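Local coordinates for regulatory Subunit of Protein Kinase A (cAMP-dependent) from Euglena gracilis (Euglena gracilis, PDB 6RSX) that binds cyclic AMP in two tandem cyclic nucleotide-binding domains and, as a regulatory subunit, probably restrains the protein kinase A catalytic subunit until the nucleotide arrives, at residues Ser58-Lys63 with Trp137-Asp142; Gly87-Leu92 with Ala126-Val131; Met213-Thr218 with Ala248-Glu253. All coordinates share one frame; numbering follows the deposited sequence. Where two conformers were deposited one is given.

Contact 1. Residues Ser58-Lys63 with Trp137-Asp142; sequences SSMFEK and WALDRD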
loop_
_atom_site.group_PDB
_atom_site.type_symbol
_atom_site.label_atom_id
_atom_site.label_comp_id
_atom_site.label_asym_id
_atom_site.label_seq_id
_atom_site.Cartn_x
_atom_site.Cartn_y
_atom_site.Cartn_z
ATOM N N SER A 58 23.401 -4.264 2.268
ATOM C CA SER A 58 24.530 -5.171 2.178
ATOM C C SER A 58 24.134 -6.599 1.807
ATOM O O SER A 58 24.990 -7.352 1.327
ATOM C CB SER A 58 25.316 -5.174 3.508
ATOM O OG SER A 58 24.587 -5.784 4.566
ATOM N N SER A 59 22.862 -6.973 1.991
ATOM C CA SER A 59 22.396 -8.344 1.814
ATOM C C SER A 59 21.657 -8.601 0.506
ATOM O O SER A 59 21.708 -9.728 0.002
ATOM C CB SER A 59 21.458 -8.743 2.970
ATOM O OG SER A 59 22.137 -8.710 4.228
ATOM N N MET A 60 20.922 -7.626 -0.046
ATOM C CA MET A 60 20.134 -7.956 -1.232
ATOM C C MET A 60 21.036 -8.382 -2.382
ATOM O O MET A 60 22.149 -7.866 -2.555
ATOM C CB MET A 60 19.259 -6.764 -1.656
ATOM C CG MET A 60 17.954 -6.778 -0.956
ATOM S SD MET A 60 16.826 -5.544 -1.602
ATOM C CE MET A 60 15.398 -6.610 -1.857
ATOM N N PHE A 61 20.567 -9.336 -3.173
ATOM C CA PHE A 61 21.315 -9.836 -4.312
ATOM C C PHE A 61 20.461 -9.835 -5.584
ATOM O O PHE A 61 19.223 -9.865 -5.541
ATOM C CB PHE A 61 21.857 -11.257 -4.053
ATOM C CG PHE A 61 20.807 -12.274 -3.653
ATOM C CD1 PHE A 61 20.367 -12.369 -2.331
ATOM C CD2 PHE A 61 20.292 -13.144 -4.586
ATOM C CE1 PHE A 61 19.402 -13.341 -1.950
ATOM C CE2 PHE A 61 19.336 -14.120 -4.221
ATOM C CZ PHE A 61 18.904 -14.216 -2.906
ATOM N N GLU A 62 21.157 -9.844 -6.722
ATOM C CA GLU A 62 20.511 -9.734 -8.039
ATOM C C GLU A 62 20.063 -11.103 -8.529
ATOM O O GLU A 62 20.746 -12.120 -8.326
ATOM C CB GLU A 62 21.476 -9.143 -9.069
ATOM C CG GLU A 62 21.962 -7.768 -8.750
ATOM C CD GLU A 62 22.970 -7.249 -9.780
ATOM O OE1 GLU A 62 24.081 -6.844 -9.371
ATOM O OE2 GLU A 62 22.653 -7.254 -10.992
ATOM N N LYS A 63 18.900 -11.133 -9.155
ATOM C CA LYS A 63 18.408 -12.307 -9.862
ATOM C C LYS A 63 17.808 -11.811 -11.166
ATOM O O LYS A 63 17.159 -10.776 -11.164
ATOM C CB LYS A 63 17.312 -13.020 -9.104
ATOM C CG LYS A 63 16.973 -14.385 -9.685
ATOM C CD LYS A 63 16.004 -15.162 -8.762
ATOM C CE LYS A 63 16.645 -16.438 -8.170
ATOM N NZ LYS A 63 18.091 -16.269 -7.748
ATOM N N TRP A 137 15.806 -7.651 -7.315
ATOM C CA TRP A 137 16.641 -7.710 -6.107
ATOM C C TRP A 137 15.969 -8.641 -5.110
ATOM O O TRP A 137 14.759 -8.614 -4.946
ATOM C CB TRP A 137 16.811 -6.302 -5.520
ATOM C CG TRP A 137 17.794 -5.462 -6.304
ATOM C CD1 TRP A 137 17.515 -4.445 -7.221
ATOM C CD2 TRP A 137 19.199 -5.553 -6.230
ATOM N NE1 TRP A 137 18.698 -3.930 -7.711
ATOM C CE2 TRP A 137 19.743 -4.584 -7.109
ATOM C CE3 TRP A 137 20.069 -6.349 -5.476
ATOM C CZ2 TRP A 137 21.120 -4.412 -7.260
ATOM C CZ3 TRP A 137 21.428 -6.183 -5.633
ATOM C CH2 TRP A 137 21.949 -5.226 -6.505
ATOM N N ALA A 138 16.746 -9.482 -4.422
ATOM C CA ALA A 138 16.152 -10.523 -3.596
ATOM C C ALA A 138 16.781 -10.519 -2.209
ATOM O O ALA A 138 17.955 -10.184 -2.057
ATOM C CB ALA A 138 16.368 -11.906 -4.208
ATOM N N LEU A 139 15.959 -10.825 -1.206
ATOM C CA LEU A 139 16.408 -11.134 0.155
ATOM C C LEU A 139 16.171 -12.608 0.429
ATOM O O LEU A 139 15.096 -13.143 0.124
ATOM C CB LEU A 139 15.640 -10.339 1.213
ATOM C CG LEU A 139 15.888 -8.843 1.381
ATOM C CD1 LEU A 139 14.882 -8.295 2.366
ATOM C CD2 LEU A 139 17.305 -8.707 1.918
ATOM N N ASP A 140 17.132 -13.240 1.093
ATOM C CA ASP A 140 16.895 -14.633 1.432
ATOM C C ASP A 140 16.024 -14.752 2.685
ATOM O O ASP A 140 15.678 -13.771 3.355
ATOM C CB ASP A 140 18.222 -15.375 1.569
ATOM C CG ASP A 140 19.065 -14.920 2.770
ATOM O OD1 ASP A 140 18.557 -14.299 3.726
ATOM O OD2 ASP A 140 20.278 -15.228 2.742
ATOM N N ARG A 141 15.675 -16.006 3.024
ATOM C CA ARG A 141 14.680 -16.213 4.068
ATOM C C ARG A 141 15.189 -15.710 5.412
ATOM O O ARG A 141 14.451 -15.059 6.163
ATOM C CB ARG A 141 14.312 -17.702 4.155
ATOM C CG ARG A 141 13.288 -17.997 5.217
ATOM C CD ARG A 141 12.951 -19.493 5.281
ATOM N NE ARG A 141 12.063 -19.731 6.411
ATOM C CZ ARG A 141 12.495 -19.992 7.645
ATOM N NH1 ARG A 141 13.802 -20.065 7.888
ATOM N NH2 ARG A 141 11.627 -20.186 8.636
ATOM N N ASP A 142 16.437 -16.053 5.759
ATOM C CA ASP A 142 16.963 -15.658 7.067
ATOM C C ASP A 142 17.015 -14.150 7.207
ATOM O O ASP A 142 16.687 -13.606 8.273
ATOM C CB ASP A 142 18.357 -16.249 7.281
ATOM C CG ASP A 142 18.316 -17.746 7.498
ATOM O OD1 ASP A 142 17.189 -18.292 7.677
ATOM O OD2 ASP A 142 19.402 -18.366 7.471
HETATM O O HOH W 1 19.577 -11.695 1.614
#
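Strand 61-63 leaves the helix that ends at Ser59 and joins strand 137-140 through one antiparallel hydrogen-bonded pair, Phe61 with Ala138. Phe61 N donates to Ala138 O at 3.0 Å, and Ala138 N returns a shorter, more bent bond to Phe61 O (2.7 Å, 142° at the hydrogen). The tight part lies beside this pair. Met60 CG lies 3.5 Å from Leu139 CD2 and CB meets the rim of Trp137 at CE3, while a bend at chi3 (130°) carries CE to the Trp137 backbone C and O; an unbranched, flexible thioether can thread between Trp137 and Leu139. On the face it shares with Ala138, opposite that of Glu62 and Trp137, the Phe61 ring takes the crowded first torsion (55°), which swings it across to the partner strand, one face 3.9 Å from the small Ala138 CB at its centroid. An alanine at Phe61 would probably leave the Ala138 methyl less covered and the sheet edge less firmly packed. A second CH-pi contact reverses the strands' roles: Glu62 CG lies over the Trp137 six-membered ring, 3.6 Å from its centroid. The looser margin is wetter: one water accepts from Asp140 N and donates weakly to Ser59 O. Trp137 also packs on helix 29-39 and hydrogen-bonds Glu85 through NE1, Met60 and Leu139 meet Phe45 of helix 43-46, and strand 80-84 continues the sheet.

Contact 2. Residues Gly87-Leu92 with Ala126-Val131; sequences GTCNIL and ASVQAV. With CMP (adenosine-3',5'-cyclic-monophosphate), chain B.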
loop_
_atom_site.group_PDB
_atom_site.type_symbol
_atom_site.label_atom_id
_atom_site.label_comp_id
_atom_site.label_asym_id
_atom_site.label_seq_id
_atom_site.Cartn_x
_atom_site.Cartn_y
_atom_site.Cartn_z
ATOM N N GLY A 87 11.244 -4.800 -15.828
ATOM C CA GLY A 87 10.380 -5.783 -16.434
ATOM C C GLY A 87 9.058 -5.866 -15.710
ATOM O O GLY A 87 8.818 -5.207 -14.705
ATOM N N THR A 88 8.179 -6.722 -16.219
ATOM C CA THR A 88 6.907 -6.974 -15.559
ATOM C C THR A 88 6.744 -8.489 -15.376
ATOM O O THR A 88 7.336 -9.287 -16.105
ATOM C CB THR A 88 5.725 -6.419 -16.315
ATOM O OG1 THR A 88 5.589 -7.120 -17.571
ATOM C CG2 THR A 88 5.915 -4.844 -16.514
ATOM N N CYS A 89 5.907 -8.860 -14.417
ATOM C CA CYS A 89 5.638 -10.253 -14.059
ATOM C C CYS A 89 4.142 -10.463 -13.944
ATOM O O CYS A 89 3.418 -9.566 -13.488
ATOM C CB CYS A 89 6.289 -10.660 -12.688
ATOM S SG CYS A 89 8.081 -10.698 -12.704
ATOM N N ASN A 90 3.666 -11.637 -14.344
ATOM C CA ASN A 90 2.271 -12.004 -14.145
ATOM C C ASN A 90 2.131 -12.835 -12.878
ATOM O O ASN A 90 2.907 -13.770 -12.661
ATOM C CB ASN A 90 1.722 -12.798 -15.328
ATOM C CG ASN A 90 1.435 -11.871 -16.548
ATOM O OD1 ASN A 90 1.354 -10.661 -16.393
ATOM N ND2 ASN A 90 1.334 -12.443 -17.729
ATOM N N ILE A 91 1.122 -12.504 -12.087
ATOM C CA ILE A 91 0.709 -13.297 -10.930
ATOM C C ILE A 91 -0.374 -14.249 -11.417
ATOM O O ILE A 91 -1.424 -13.811 -11.917
ATOM C CB ILE A 91 0.172 -12.405 -9.802
ATOM C CG1 ILE A 91 1.190 -11.340 -9.399
ATOM C CG2 ILE A 91 -0.292 -13.273 -8.619
ATOM C CD1 ILE A 91 2.597 -11.885 -8.996
ATOM N N LEU A 92 -0.114 -15.549 -11.302
ATOM C CA LEU A 92 -1.019 -16.599 -11.769
ATOM C C LEU A 92 -1.405 -17.489 -10.593
ATOM O O LEU A 92 -0.538 -17.903 -9.817
ATOM C CB LEU A 92 -0.352 -17.451 -12.861
ATOM C CG LEU A 92 0.178 -16.641 -14.048
ATOM C CD1 LEU A 92 1.344 -17.287 -14.701
ATOM C CD2 LEU A 92 -0.961 -16.552 -15.014
ATOM N N ALA A 126 0.973 -18.326 -5.298
ATOM C CA ALA A 126 0.804 -17.965 -6.690
ATOM C C ALA A 126 2.089 -18.314 -7.407
ATOM O O ALA A 126 3.163 -18.361 -6.795
ATOM C CB ALA A 126 0.496 -16.458 -6.803
ATOM N N SER A 127 1.970 -18.526 -8.716
ATOM C CA SER A 127 3.135 -18.509 -9.577
ATOM C C SER A 127 3.426 -17.071 -10.010
ATOM O O SER A 127 2.504 -16.255 -10.180
ATOM C CB SER A 127 2.887 -19.374 -10.811
ATOM O OG SER A 127 2.641 -20.762 -10.456
ATOM N N VAL A 128 4.695 -16.778 -10.256
ATOM C CA VAL A 128 5.091 -15.447 -10.752
ATOM C C VAL A 128 5.940 -15.657 -11.993
ATOM O O VAL A 128 7.035 -16.241 -11.911
ATOM C CB VAL A 128 5.866 -14.647 -9.697
ATOM C CG1 VAL A 128 6.184 -13.218 -10.216
ATOM C CG2 VAL A 128 5.081 -14.587 -8.402
ATOM N N GLN A 129 5.441 -15.196 -13.145
ATOM C CA GLN A 129 6.082 -15.485 -14.426
ATOM C C GLN A 129 6.596 -14.205 -15.063
ATOM O O GLN A 129 5.846 -13.228 -15.167
ATOM C CB GLN A 129 5.087 -16.168 -15.369
ATOM C CG GLN A 129 5.700 -16.507 -16.702
ATOM C CD GLN A 129 4.762 -17.342 -17.566
ATOM O OE1 GLN A 129 3.553 -17.224 -17.457
ATOM N NE2 GLN A 129 5.326 -18.215 -18.399
ATOM N N ALA A 130 7.852 -14.204 -15.503
ATOM C CA ALA A 130 8.377 -13.034 -16.197
ATOM C C ALA A 130 7.616 -12.856 -17.505
ATOM O O ALA A 130 7.455 -13.807 -18.276
ATOM C CB ALA A 130 9.863 -13.193 -16.477
ATOM N N VAL A 131 7.171 -11.630 -17.776
ATOM C CA VAL A 131 6.520 -11.336 -19.054
ATOM C C VAL A 131 7.597 -10.891 -20.032
ATOM O O VAL A 131 7.761 -11.477 -21.102
ATOM C CB VAL A 131 5.437 -10.271 -18.887
ATOM C CG1 VAL A 131 4.855 -9.850 -20.273
ATOM C CG2 VAL A 131 4.330 -10.776 -18.005
HETATM P P CMP B . 4.067 -16.120 -1.668
HETATM O O1P CMP B . 5.357 -16.362 -0.813
HETATM O O2P CMP B . 2.807 -16.849 -1.458
HETATM O "O5'" CMP B . 4.415 -16.434 -3.207
HETATM C "C5'" CMP B . 3.614 -15.910 -4.264
HETATM C "C4'" CMP B . 3.475 -14.437 -4.015
HETATM O "O4'" CMP B . 2.610 -13.754 -4.932
HETATM C "C3'" CMP B . 2.853 -14.110 -2.682
HETATM O "O3'" CMP B . 3.701 -14.451 -1.609
HETATM C "C2'" CMP B . 2.542 -12.616 -2.819
HETATM O "O2'" CMP B . 3.711 -11.879 -2.499
HETATM C "C1'" CMP B . 2.262 -12.503 -4.345
HETATM N N9 CMP B . 0.869 -12.234 -4.683
HETATM C C8 CMP B . 0.443 -11.255 -5.554
HETATM N N7 CMP B . -0.871 -11.340 -5.664
HETATM C C5 CMP B . -1.268 -12.325 -4.845
HETATM C C6 CMP B . -2.541 -12.761 -4.596
HETATM N N6 CMP B . -3.819 -12.329 -5.111
HETATM N N1 CMP B . -2.773 -13.727 -3.735
HETATM C C2 CMP B . -1.696 -14.318 -3.133
HETATM N N3 CMP B . -0.409 -13.891 -3.356
HETATM C C4 CMP B . -0.209 -12.888 -4.239
HETATM O O HOH W 2 1.946 -15.249 -18.075
#
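The cyclic AMP pocket of the first cyclic nucleotide-binding domain is lined in part by this antiparallel strand pair, 89-92 with 127-130. Two hydrogen-bonded pairs, Asn90 with Gln129 and Leu92 with Ser127, alternate with the non-hydrogen-bonded pairs Cys89 with Ala130 and Ile91 with Val128. The straightest bond runs from Leu92 N to Ser127 O (2.9 Å, 174° at the hydrogen); a further one, Val131 N to Thr88 O, prolongs the pairing past the strand end. Such pairing builds the beta-roll, the jelly-roll-like barrel of this family, whose inner surface here carries Cys89, Ile91, Val128 and Ala130. Ile91 and Val128 lie side by side, Ile91 CD1 3.7 Å from Val128 CG2, and the other branch of Ile91, CG2, anti to its backbone N, reaches N7 of the adenine at 3.6 Å. A branched aliphatic chain can thus serve core and ligand at once. The Ala126 methyl, the smallest side chain that still gives an apolar contact, meets Ile91 CG2 at 3.8 Å, while Ala126 O approaches the ligand C5' at 3.6 Å; Arg124, Glu115 and the N-H of Ala125 are among the groups that bind the nucleotide by hydrogen bonds. The opposite face is mostly polar, with Leu92 among Asn90, Ser127 and Gln129. A water accepts from Asn90 ND2 at 2.9 Å and donates to Gln129 OE1 at 2.6 Å, bridging the two amides, whose other ends are held by Thr106 and by Gly68 O. The Leu92 side chain crosses that of Gln129 obliquely, CD1 3.5 Å from Gln129 OE1.

Contact 3. Residues Met213-Thr218 with Ala248-Glu253; sequences MKVNQT and ATVVSE. With CMP (adenosine-3',5'-cyclic-monophosphate), chain C.
In the beta-roll of the second cyclic nucleotide-binding domain, strand 213-218 pairs antiparallel with strand 249-252, and four backbone hydrogen bonds hold Lys214 to Val251 and Asn216 to Thr249. Rotamers sort the side chains on the ligand-facing side. Val215 and Val250 both hold CG1 anti to the backbone N. Both methyls of Val215 lie against C8 of the adenine, CG2 at 3.7 Å, and CG1 also meets Ala248 CB at 3.7 Å. Val250 divides its methyls, sending CG2 to the ribose, 3.8 Å from O4', and CG1 to Met213 CB at 3.5 Å. Beta-branched valine suits a strand and offers two apolar surfaces from one site. Met213, bent at its second torsion (chi2 -76°), crosses Val250 at about a right angle and turns its sulfur over the neighbouring backbone, SD lying 3.5 Å from Ser252 CA; Phe235 packs on both Met213 and Val250. On the other face, Val251 adopts the crowded first torsion (62°), which brings CG1 against Lys214 CB at 3.7 Å. The Thr249 hydroxyl is hydrogen-bonded to Glu198 N. Lys214 runs fully extended beyond CG, a shape fitted to carry its charge along the partly exposed surface, whereas Glu253 bends back at its second torsion. They meet obliquely in a loose salt bridge, Glu253 OE2 lying 3.5 Å from Lys214 NZ but only 3.0 Å from Lys214 CE.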
loop_
_atom_site.group_PDB
_atom_site.type_symbol
_atom_site.label_atom_id
_atom_site.label_comp_id
_atom_site.label_asym_id
_atom_site.label_seq_id
_atom_site.Cartn_x
_atom_site.Cartn_y
_atom_site.Cartn_z
ATOM N N MET A 213 -15.006 14.536 12.252
ATOM C CA MET A 213 -14.460 15.644 11.468
ATOM C C MET A 213 -15.563 16.595 11.014
ATOM O O MET A 213 -16.620 16.164 10.550
ATOM C CB MET A 213 -13.737 15.170 10.205
ATOM C CG MET A 213 -12.543 14.233 10.438
ATOM S SD MET A 213 -11.118 15.129 11.021
ATOM C CE MET A 213 -10.074 13.709 11.452
ATOM N N LYS A 214 -15.291 17.887 11.087
ATOM C CA LYS A 214 -16.133 18.858 10.386
ATOM C C LYS A 214 -15.566 19.092 8.993
ATOM O O LYS A 214 -14.347 19.213 8.832
ATOM C CB LYS A 214 -16.178 20.179 11.151
ATOM C CG LYS A 214 -16.968 20.145 12.441
ATOM C CD LYS A 214 -17.045 21.574 12.985
ATOM C CE LYS A 214 -17.923 21.687 14.223
ATOM N NZ LYS A 214 -17.902 23.078 14.788
ATOM N N VAL A 215 -16.456 19.184 7.994
ATOM C CA VAL A 215 -16.109 19.560 6.625
ATOM C C VAL A 215 -16.628 20.978 6.426
ATOM O O VAL A 215 -17.845 21.177 6.406
ATOM C CB VAL A 215 -16.736 18.622 5.592
ATOM C CG1 VAL A 215 -16.239 18.945 4.185
ATOM C CG2 VAL A 215 -16.380 17.122 5.931
ATOM N N ASN A 216 -15.709 21.931 6.263
ATOM C CA ASN A 216 -16.024 23.361 6.175
ATOM C C ASN A 216 -15.641 23.909 4.805
ATOM O O ASN A 216 -14.647 23.504 4.203
ATOM C CB ASN A 216 -15.272 24.139 7.254
ATOM C CG ASN A 216 -15.690 23.753 8.642
ATOM O OD1 ASN A 216 -16.805 23.257 8.855
ATOM N ND2 ASN A 216 -14.814 23.992 9.611
ATOM N N GLN A 217 -16.405 24.885 4.323
ATOM C CA GLN A 217 -16.162 25.414 2.997
ATOM C C GLN A 217 -16.503 26.894 3.057
ATOM O O GLN A 217 -17.445 27.270 3.757
ATOM C CB GLN A 217 -17.030 24.688 1.981
ATOM C CG GLN A 217 -16.745 24.920 0.528
ATOM C CD GLN A 217 -17.639 24.042 -0.321
ATOM O OE1 GLN A 217 -18.861 24.182 -0.286
ATOM N NE2 GLN A 217 -17.044 23.103 -1.051
ATOM N N THR A 218 -15.714 27.707 2.368
ATOM C CA THR A 218 -15.951 29.148 2.335
ATOM C C THR A 218 -16.845 29.538 1.169
ATOM O O THR A 218 -16.754 28.984 0.071
ATOM C CB THR A 218 -14.635 29.911 2.230
ATOM O OG1 THR A 218 -14.058 29.683 0.938
ATOM C CG2 THR A 218 -13.680 29.433 3.289
ATOM N N ALA A 248 -12.545 21.631 0.204
ATOM C CA ALA A 248 -13.049 21.874 1.541
ATOM C C ALA A 248 -11.946 21.668 2.565
ATOM O O ALA A 248 -10.912 21.041 2.306
ATOM C CB ALA A 248 -14.256 20.981 1.848
ATOM N N THR A 249 -12.193 22.194 3.746
ATOM C CA THR A 249 -11.318 22.009 4.883
ATOM C C THR A 249 -11.917 20.940 5.785
ATOM O O THR A 249 -13.118 20.951 6.052
ATOM C CB THR A 249 -11.149 23.338 5.617
ATOM O OG1 THR A 249 -10.588 24.273 4.690
ATOM C CG2 THR A 249 -10.225 23.197 6.818
ATOM N N VAL A 250 -11.108 19.961 6.172
ATOM C CA VAL A 250 -11.548 18.930 7.098
ATOM C C VAL A 250 -10.769 19.114 8.392
ATOM O O VAL A 250 -9.527 19.143 8.381
ATOM C CB VAL A 250 -11.372 17.527 6.491
ATOM C CG1 VAL A 250 -11.905 16.446 7.449
ATOM C CG2 VAL A 250 -12.058 17.459 5.131
ATOM N N VAL A 251 -11.494 19.236 9.508
ATOM C CA VAL A 251 -10.908 19.617 10.786
ATOM C C VAL A 251 -11.433 18.693 11.886
ATOM O O VAL A 251 -12.631 18.393 11.951
ATOM C CB VAL A 251 -11.209 21.104 11.094
ATOM C CG1 VAL A 251 -12.701 21.312 11.203
ATOM C CG2 VAL A 251 -10.498 21.564 12.340
ATOM N N SER A 252 -10.527 18.209 12.730
ATOM C CA SER A 252 -10.930 17.289 13.781
ATOM C C SER A 252 -11.794 18.015 14.809
ATOM O O SER A 252 -11.570 19.189 15.122
ATOM C CB SER A 252 -9.693 16.667 14.448
ATOM O OG SER A 252 -10.069 15.601 15.313
ATOM N N GLU A 253 -12.815 17.320 15.301
ATOM C CA GLU A 253 -13.691 17.817 16.358
ATOM C C GLU A 253 -13.456 16.882 17.535
ATOM O O GLU A 253 -13.917 15.734 17.530
ATOM C CB GLU A 253 -15.153 17.842 15.906
ATOM C CG GLU A 253 -16.131 18.329 16.970
ATOM C CD GLU A 253 -16.366 19.837 16.921
ATOM O OE1 GLU A 253 -15.387 20.619 17.012
ATOM O OE2 GLU A 253 -17.539 20.242 16.781
HETATM P P CMP C . -11.035 16.792 -1.153
HETATM O O1P CMP C . -9.635 16.082 -1.618
HETATM O O2P CMP C . -11.585 17.815 -2.067
HETATM O "O5'" CMP C . -10.742 17.555 0.217
HETATM C "C5'" CMP C . -11.836 17.885 1.080
HETATM C "C4'" CMP C . -12.734 16.680 1.173
HETATM O "O4'" CMP C . -13.941 16.858 1.932
HETATM C "C3'" CMP C . -13.259 16.116 -0.121
HETATM O "O3'" CMP C . -12.229 15.619 -0.973
HETATM C "C2'" CMP C . -14.238 15.068 0.383
HETATM O "O2'" CMP C . -13.501 13.882 0.740
HETATM C "C1'" CMP C . -14.738 15.718 1.696
HETATM N N9 CMP C . -16.162 16.066 1.687
HETATM C C8 CMP C . -17.054 15.636 2.586
HETATM N N7 CMP C . -18.234 16.158 2.263
HETATM C C5 CMP C . -18.044 16.931 1.180
HETATM C C6 CMP C . -18.937 17.689 0.465
HETATM N N6 CMP C . -20.346 17.895 0.640
HETATM N N1 CMP C . -18.538 18.363 -0.596
HETATM C C2 CMP C . -17.229 18.310 -0.961
HETATM N N3 CMP C . -16.330 17.544 -0.256
HETATM C C4 CMP C . -16.767 16.881 0.815
#

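In the fold
Contacts 2 and 3 are equivalent strand pairs in the two cyclic nucleotide-binding domains, both crossing at 155° and each touching its own cyclic AMP, with centres about 44 Å apart on opposite sides of the chain's centre. Their inner faces are alike, mainly apolar and lining the ligand, but the outer faces differ: a water between amides in contact 2, a salt bridge in contact 3. Contact 1 shares the first domain with contact 2, where strand 127-130 is followed by strand 134-140. It belongs to the other sheet, pairs fewer residues with strands farther from antiparallel (120°), and relies on aromatic rings and adjoining helices instead of a ligand. Contact 3 is the most buried.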